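Local coordinates for protein phosphoribosylaminoimidazole carboxylase, ATPase subunit (Thermus thermophilus, PDB 3AW8) that probably catalyses the ATP-dependent carboxylation of 5-aminoimidazole ribonucleotide to N5-carboxyaminoimidazole ribonucleotide, a step of de novo purine biosynthesis, at residues L84-K89 against L237-V242; L183-G188 against R232-L237; V242-F247 against R262-G267. All coordinates share one frame; numbering follows the deposited sequence.

How the contacts relate
Along the chain, 84-89 comes first, in the preATP-grasp region. It pairs with 237-242, which closes the long loop of contact 1. Contact 2 opens and closes within that loop, when 232-237 of helix 220-237 packs on strand 179-187. L237 ends segment 232-237 and begins segment 237-242, so contacts 1 and 2 meet there. V242 likewise passes the chain from contact 1 to contact 3, which closes a short loop of 14 residues after both others are complete. No two contacts cross. Contact 1 joins the preATP-grasp region to the ATP-grasp region. Contacts 2 and 3 join a helix and a loop to neighbouring strands, 179-187 and 241-250, of one antiparallel sheet.

Contact 1: L84-K89 against L237-V242; sequences LYPPAK and LDYVGV
P86 and V240 mark the closest approach of the two backbones, and the tight packing lies around them. The peptide bond before P86 is cis. The P86 ring lies beside the Y239 side chain, both pointing the same way. P86 CB sits over one face of the Y239 ring, displaced toward the rim, 3.9 Å from the ring centroid. This is a CH-pi contact. P86 CG lies near Y239 CZ at 3.4 Å. It also faces the carbonyl oxygen of V240. Y85 runs alongside V240. Its chi1 of -45° sets CG anti to the carbonyl carbon, and the CD2 side of the ring meets V240 CB at 3.4 Å. V240 CG1 and CG2 lie near the same ring carbon. P87 packs closely too, over the turn after the helix, with its CG 3.3 Å from D238 O. This turn is a Schellman motif with D238, at positive phi, as its C-prime residue. Y239 N bonds to M234 O and D238 N to E235 O.

The solvent side is looser and holds the exposed K89 and D238. There the methylene chain of K89 crosses L237, with K89 CD 3.6 Å from L237 CD2. No hydrogen bond joins the two segments; the contacts are CH-pi, apolar, and proline ring to carbonyl oxygen. An alanine at Y239 would probably leave P86 without the aromatic face it packs on and open a gap beneath it.

The contact joins the preATP-grasp region to the ATP-grasp region. Y85 pairs with V63 of strand 62-65 through the backbone, and G241 with R187 of strand 179-187. Helix 97-107 touches K89 through R99 and L237 through F103.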
# COMPACT_ATOMS: atom_id res chain seq x y z
N LEU A 84 16.20 -8.29 18.47
CA LEU A 84 15.80 -9.24 17.45
C LEU A 84 14.40 -9.75 17.75
O LEU A 84 14.17 -10.34 18.80
CB LEU A 84 16.76 -10.43 17.43
CG LEU A 84 16.48 -11.56 16.45
CD1 LEU A 84 17.03 -11.17 15.08
CD2 LEU A 84 17.13 -12.86 16.93
N TYR A 85 13.47 -9.52 16.82
CA TYR A 85 12.10 -9.98 17.01
C TYR A 85 11.61 -10.61 15.72
O TYR A 85 11.81 -10.06 14.64
CB TYR A 85 11.18 -8.81 17.36
CG TYR A 85 11.72 -7.86 18.40
CD1 TYR A 85 12.61 -6.86 18.06
CD2 TYR A 85 11.30 -7.94 19.73
CE1 TYR A 85 13.08 -5.94 19.00
CE2 TYR A 85 11.76 -7.02 20.69
CZ TYR A 85 12.64 -6.03 20.31
OH TYR A 85 13.10 -5.11 21.24
N PRO A 86 10.97 -11.79 15.80
CA PRO A 86 10.67 -12.57 17.00
C PRO A 86 11.94 -13.15 17.59
O PRO A 86 13.00 -13.10 16.97
CB PRO A 86 9.74 -13.66 16.48
CG PRO A 86 9.10 -13.04 15.30
CD PRO A 86 10.26 -12.35 14.64
N PRO A 87 11.85 -13.72 18.80
CA PRO A 87 13.01 -14.31 19.47
C PRO A 87 13.55 -15.51 18.70
O PRO A 87 12.79 -16.24 18.07
CB PRO A 87 12.46 -14.72 20.84
CG PRO A 87 11.36 -13.74 21.06
CD PRO A 87 10.69 -13.67 19.71
N ALA A 88 14.87 -15.72 18.77
CA ALA A 88 15.51 -16.84 18.09
C ALA A 88 14.90 -18.19 18.44
O ALA A 88 14.93 -19.13 17.65
CB ALA A 88 17.01 -16.86 18.40
N LYS A 89 14.33 -18.29 19.64
CA LYS A 89 13.71 -19.54 20.08
C LYS A 89 12.61 -19.97 19.11
O LYS A 89 12.53 -21.14 18.74
CB LYS A 89 13.11 -19.36 21.48
CG LYS A 89 12.55 -20.64 22.11
CD LYS A 89 11.84 -20.31 23.42
CE LYS A 89 11.24 -21.54 24.11
NZ LYS A 89 12.28 -22.49 24.58
N LEU A 237 6.53 -18.07 24.21
CA LEU A 237 7.77 -17.74 23.51
C LEU A 237 8.20 -16.29 23.65
O LEU A 237 9.26 -15.91 23.15
CB LEU A 237 7.63 -18.04 22.02
CG LEU A 237 7.47 -19.47 21.50
CD1 LEU A 237 6.82 -19.44 20.13
CD2 LEU A 237 8.83 -20.15 21.45
N ASP A 238 7.40 -15.47 24.33
CA ASP A 238 7.71 -14.05 24.46
C ASP A 238 7.80 -13.51 23.03
O ASP A 238 8.69 -12.75 22.68
CB ASP A 238 9.05 -13.85 25.17
CG ASP A 238 8.88 -13.49 26.62
OD1 ASP A 238 8.40 -14.34 27.41
OD2 ASP A 238 9.21 -12.33 26.97
N TYR A 239 6.83 -13.94 22.24
CA TYR A 239 6.75 -13.58 20.84
C TYR A 239 6.49 -12.10 20.62
O TYR A 239 5.71 -11.47 21.33
CB TYR A 239 5.63 -14.38 20.16
CG TYR A 239 5.83 -14.55 18.67
CD1 TYR A 239 6.59 -15.61 18.17
CD2 TYR A 239 5.29 -13.64 17.76
CE1 TYR A 239 6.82 -15.75 16.81
CE2 TYR A 239 5.51 -13.77 16.39
CZ TYR A 239 6.27 -14.83 15.93
OH TYR A 239 6.47 -14.99 14.58
N VAL A 240 7.18 -11.55 19.62
CA VAL A 240 7.02 -10.16 19.25
C VAL A 240 6.96 -10.15 17.74
O VAL A 240 7.89 -10.60 17.06
CB VAL A 240 8.20 -9.29 19.71
CG1 VAL A 240 7.94 -7.85 19.33
CG2 VAL A 240 8.39 -9.44 21.21
N GLY A 241 5.85 -9.66 17.22
CA GLY A 241 5.66 -9.61 15.78
C GLY A 241 4.47 -10.44 15.38
O GLY A 241 3.55 -10.67 16.18
N VAL A 242 4.46 -10.89 14.13
CA VAL A 242 3.36 -11.70 13.64
C VAL A 242 3.72 -13.17 13.64
O VAL A 242 4.80 -13.58 13.22
CB VAL A 242 2.94 -11.24 12.24
CG1 VAL A 242 2.01 -12.28 11.59
CG2 VAL A 242 2.25 -9.89 12.34

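Contact 2: L183-G188 against R232-L237; sequences LLAVRG and RAMEAL
M234 and R187 slide past each other, and this one pair of long side chains, running in opposite directions, carries most of the contact. M234 reaches from the helix to the strand while R187 reaches from the strand toward the helix. M234 SD lies 3.7 Å from R187 CB, near the base of the arginine. Farther out, R187 CD lies 4.0 Å from M234 CB, near the base of the methionine. R187 can do this because its chain is extended from CG to NE, starting with CG anti to the backbone N (chi1 -179°). The thioether instead bends at its end, at chi3, close to A185. The exact place of its methyl group is doubtful. The sulfur also meets the backbone, with M234 SD 3.8 Å from V186 C. The V186 side chain itself leaves for the other face of the sheet.

Helix 220-237 lies over the antiparallel sheet of the ATP-grasp region. Its final segment passes strand 183-187 at 9.3 Å between axes, with the two directions 36° apart. F195 of strand 193-204 touches both A185 and M234, and Y239 also packs on M234. The methionine is therefore buried between helix, strands and the turn that follows the helix.

The polar end of R187 is used beyond the helix. Its NH2 donates to the carbonyl oxygen of Y239, just after the helix ends. E235 comes near with its CG, and E235 OE2 stays 5.0 Å from R187 NE. That is no salt bridge, though the opposite charges would probably attract weakly. The chemistry thus divides: the aliphatic part of the arginine packs on a thioether, and its guanidinium is anchored to the main chain after the helix.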
# COMPACT_ATOMS: atom_id res chain seq x y z
N LEU A 183 -4.47 -19.11 11.50
CA LEU A 183 -4.78 -17.91 12.26
C LEU A 183 -3.54 -17.05 12.39
O LEU A 183 -2.55 -17.48 12.98
CB LEU A 183 -5.30 -18.28 13.66
CG LEU A 183 -5.63 -17.08 14.54
CD1 LEU A 183 -7.10 -17.09 14.89
CD2 LEU A 183 -4.78 -17.11 15.80
N LEU A 184 -3.58 -15.86 11.82
CA LEU A 184 -2.44 -14.96 11.93
C LEU A 184 -2.66 -14.18 13.22
O LEU A 184 -3.71 -13.60 13.44
CB LEU A 184 -2.38 -14.00 10.73
CG LEU A 184 -2.08 -14.56 9.34
CD1 LEU A 184 -0.95 -15.55 9.44
CD2 LEU A 184 -3.31 -15.25 8.77
N ALA A 185 -1.66 -14.19 14.09
CA ALA A 185 -1.75 -13.48 15.36
C ALA A 185 -0.55 -12.56 15.50
O ALA A 185 0.49 -12.78 14.87
CB ALA A 185 -1.81 -14.47 16.53
N VAL A 186 -0.68 -11.54 16.33
CA VAL A 186 0.41 -10.62 16.53
C VAL A 186 0.51 -10.13 17.97
O VAL A 186 -0.49 -9.90 18.64
CB VAL A 186 0.28 -9.42 15.56
CG1 VAL A 186 -1.17 -9.01 15.44
CG2 VAL A 186 1.13 -8.25 16.04
N ARG A 187 1.75 -9.98 18.44
CA ARG A 187 2.00 -9.52 19.78
C ARG A 187 3.09 -8.46 19.74
O ARG A 187 4.21 -8.73 19.30
CB ARG A 187 2.44 -10.70 20.67
CG ARG A 187 2.71 -10.34 22.12
CD ARG A 187 2.93 -11.60 22.96
NE ARG A 187 3.28 -11.29 24.35
CZ ARG A 187 4.48 -10.92 24.76
NH1 ARG A 187 4.69 -10.65 26.04
NH2 ARG A 187 5.49 -10.83 23.90
N GLY A 188 2.74 -7.26 20.18
CA GLY A 188 3.69 -6.16 20.20
C GLY A 188 4.79 -6.32 21.24
O GLY A 188 4.76 -7.22 22.08
N ARG A 232 -1.48 -18.61 23.91
CA ARG A 232 -0.62 -19.47 24.70
C ARG A 232 0.76 -19.58 24.06
O ARG A 232 1.78 -19.43 24.73
CB ARG A 232 -1.26 -20.85 24.86
CG ARG A 232 -2.47 -20.85 25.79
CD ARG A 232 -2.62 -22.17 26.55
NE ARG A 232 -3.42 -23.17 25.84
CZ ARG A 232 -4.74 -23.11 25.71
NH1 ARG A 232 -5.43 -22.11 26.25
NH2 ARG A 232 -5.38 -24.06 25.05
N ALA A 233 0.79 -19.81 22.75
CA ALA A 233 2.05 -19.93 22.03
C ALA A 233 2.89 -18.66 22.10
O ALA A 233 4.08 -18.71 22.43
CB ALA A 233 1.78 -20.31 20.58
N MET A 234 2.28 -17.52 21.78
CA MET A 234 3.01 -16.25 21.79
C MET A 234 3.61 -15.89 23.15
O MET A 234 4.76 -15.47 23.23
CB MET A 234 2.10 -15.11 21.31
CG MET A 234 1.70 -15.20 19.85
SD MET A 234 0.84 -13.73 19.28
CE MET A 234 -0.87 -14.17 19.55
N GLU A 235 2.83 -16.05 24.22
CA GLU A 235 3.31 -15.73 25.56
C GLU A 235 4.36 -16.72 26.03
O GLU A 235 5.30 -16.36 26.73
CB GLU A 235 2.15 -15.68 26.54
CG GLU A 235 1.10 -14.67 26.13
CD GLU A 235 0.13 -14.35 27.24
OE1 GLU A 235 -0.54 -15.28 27.73
OE2 GLU A 235 0.04 -13.15 27.60
N ALA A 236 4.21 -17.97 25.63
CA ALA A 236 5.16 -19.00 25.99
C ALA A 236 6.53 -18.69 25.39
O ALA A 236 7.56 -18.99 25.99
CB ALA A 236 4.69 -20.36 25.50
N LEU A 237 6.53 -18.07 24.21
CA LEU A 237 7.77 -17.74 23.51
C LEU A 237 8.20 -16.29 23.65
O LEU A 237 9.26 -15.91 23.15
CB LEU A 237 7.63 -18.04 22.02
CG LEU A 237 7.47 -19.47 21.50
CD1 LEU A 237 6.82 -19.44 20.13
CD2 LEU A 237 8.83 -20.15 21.45

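Contact 3: V242-F247 against R262-G267; sequences VLALEF and RVHNSG
The torsions of H264 and E246 bring the two groups near each other. In H264, CB points toward the strand, and chi1 of -165° puts CG anti to the backbone N. In E246, CG is anti to the carbonyl carbon (chi1 -80°), and the chain beyond CG is extended, which carries the carboxylate out to the ring. The two side chains cross at about a right angle, with carboxylate and ring planes 53° apart. E246 OE1 comes to 3.7 Å from H264 NE2, too far for a hydrogen bond. Nearer the backbone, A244 CB packs on H264 CB at 3.4 Å and also touches CG of the ring.

The other ring nitrogen is held from within its own loop. S266 N donates to H264 ND1 over 3.1 Å, from well out of the ring plane. S266 OG lies 3.0 Å from H264 ND1, in a bond where either could be the donor. These two partners from one serine probably help to hold the turn of the ring.

Strands 241-250 and 253-260 form an antiparallel pair at one side of the ATP-grasp sheet, and the 262-267 loop folds back from it over one face of 242-247. V242, A244 and E246, every second residue, point toward it, while L243 and L245 point away. At the start of the loop, V242 CG1 lies 4.1 Å from V263 CA. R262 NH1 donates in plane to V263 O at 2.8 Å, and its NH2 forms a salt bridge with E68.

H203 and E258 line the observed AMP pocket and are predicted to bind ATP. E246 touches H203, and its OE1 lies close to the like-charged E258 OE1. The E246 side chain is about 6 Å from the bound AMP. L184 of strand 179-187 packs against both A244 and H264.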
# COMPACT_ATOMS: atom_id res chain seq x y z
N VAL A 242 4.46 -10.89 14.13
CA VAL A 242 3.36 -11.70 13.64
C VAL A 242 3.72 -13.17 13.64
O VAL A 242 4.80 -13.58 13.22
CB VAL A 242 2.94 -11.24 12.24
CG1 VAL A 242 2.01 -12.28 11.59
CG2 VAL A 242 2.25 -9.89 12.34
N LEU A 243 2.78 -13.97 14.13
CA LEU A 243 2.95 -15.41 14.23
C LEU A 243 1.82 -16.07 13.42
O LEU A 243 0.67 -15.65 13.52
CB LEU A 243 2.89 -15.79 15.72
CG LEU A 243 3.11 -17.20 16.25
CD1 LEU A 243 1.78 -17.90 16.38
CD2 LEU A 243 4.06 -17.97 15.36
N ALA A 244 2.16 -17.06 12.61
CA ALA A 244 1.17 -17.74 11.79
C ALA A 244 1.01 -19.19 12.23
O ALA A 244 1.95 -19.99 12.18
CB ALA A 244 1.56 -17.68 10.32
N LEU A 245 -0.20 -19.53 12.66
CA LEU A 245 -0.53 -20.87 13.12
C LEU A 245 -1.49 -21.55 12.15
O LEU A 245 -2.56 -21.03 11.85
CB LEU A 245 -1.17 -20.79 14.51
CG LEU A 245 -0.34 -21.16 15.73
CD1 LEU A 245 1.13 -20.82 15.51
CD2 LEU A 245 -0.90 -20.46 16.97
N GLU A 246 -1.08 -22.72 11.66
CA GLU A 246 -1.90 -23.49 10.74
C GLU A 246 -2.51 -24.69 11.44
O GLU A 246 -1.81 -25.45 12.11
CB GLU A 246 -1.06 -23.96 9.55
CG GLU A 246 -0.85 -22.89 8.50
CD GLU A 246 -0.17 -23.43 7.26
OE1 GLU A 246 1.07 -23.56 7.29
OE2 GLU A 246 -0.87 -23.73 6.27
N PHE A 247 -3.82 -24.87 11.30
CA PHE A 247 -4.50 -26.00 11.93
C PHE A 247 -5.27 -26.82 10.90
O PHE A 247 -5.46 -26.41 9.76
CB PHE A 247 -5.50 -25.54 13.00
CG PHE A 247 -4.89 -24.74 14.10
CD1 PHE A 247 -4.71 -23.37 13.97
CD2 PHE A 247 -4.53 -25.35 15.30
CE1 PHE A 247 -4.17 -22.61 15.01
CE2 PHE A 247 -3.99 -24.61 16.34
CZ PHE A 247 -3.81 -23.24 16.20
N ARG A 262 6.58 -15.57 11.43
CA ARG A 262 6.62 -14.45 10.51
C ARG A 262 5.31 -14.24 9.75
O ARG A 262 4.37 -15.04 9.86
CB ARG A 262 7.70 -14.71 9.47
CG ARG A 262 7.48 -16.07 8.77
CD ARG A 262 8.40 -16.26 7.59
NE ARG A 262 8.24 -17.58 6.98
CZ ARG A 262 7.15 -17.99 6.32
NH1 ARG A 262 6.10 -17.19 6.16
NH2 ARG A 262 7.12 -19.20 5.79
N VAL A 263 5.26 -13.16 8.98
CA VAL A 263 4.11 -12.89 8.16
C VAL A 263 4.00 -14.13 7.31
O VAL A 263 5.01 -14.78 7.00
CB VAL A 263 4.33 -11.65 7.30
CG1 VAL A 263 4.18 -10.41 8.16
CG2 VAL A 263 5.71 -11.71 6.63
N HIS A 264 2.78 -14.47 6.92
CA HIS A 264 2.54 -15.70 6.18
C HIS A 264 1.75 -15.48 4.90
O HIS A 264 0.99 -14.52 4.79
CB HIS A 264 1.81 -16.67 7.11
CG HIS A 264 1.80 -18.08 6.64
ND1 HIS A 264 0.72 -18.65 6.00
CD2 HIS A 264 2.73 -19.06 6.74
CE1 HIS A 264 0.99 -19.91 5.73
NE2 HIS A 264 2.20 -20.19 6.17
N ASN A 265 1.96 -16.38 3.94
CA ASN A 265 1.31 -16.35 2.64
C ASN A 265 -0.22 -16.33 2.76
O ASN A 265 -0.90 -15.66 1.99
CB ASN A 265 1.75 -17.58 1.84
CG ASN A 265 1.43 -17.46 0.35
OD1 ASN A 265 1.93 -18.26 -0.44
ND2 ASN A 265 0.61 -16.48 -0.03
N SER A 266 -0.74 -17.07 3.73
CA SER A 266 -2.18 -17.13 3.94
C SER A 266 -2.74 -15.81 4.48
O SER A 266 -3.91 -15.74 4.84
CB SER A 266 -2.53 -18.26 4.91
OG SER A 266 -2.15 -17.91 6.23
N GLY A 267 -1.91 -14.78 4.55
CA GLY A 267 -2.37 -13.50 5.06
C GLY A 267 -2.19 -12.32 4.13
O GLY A 267 -2.47 -11.18 4.51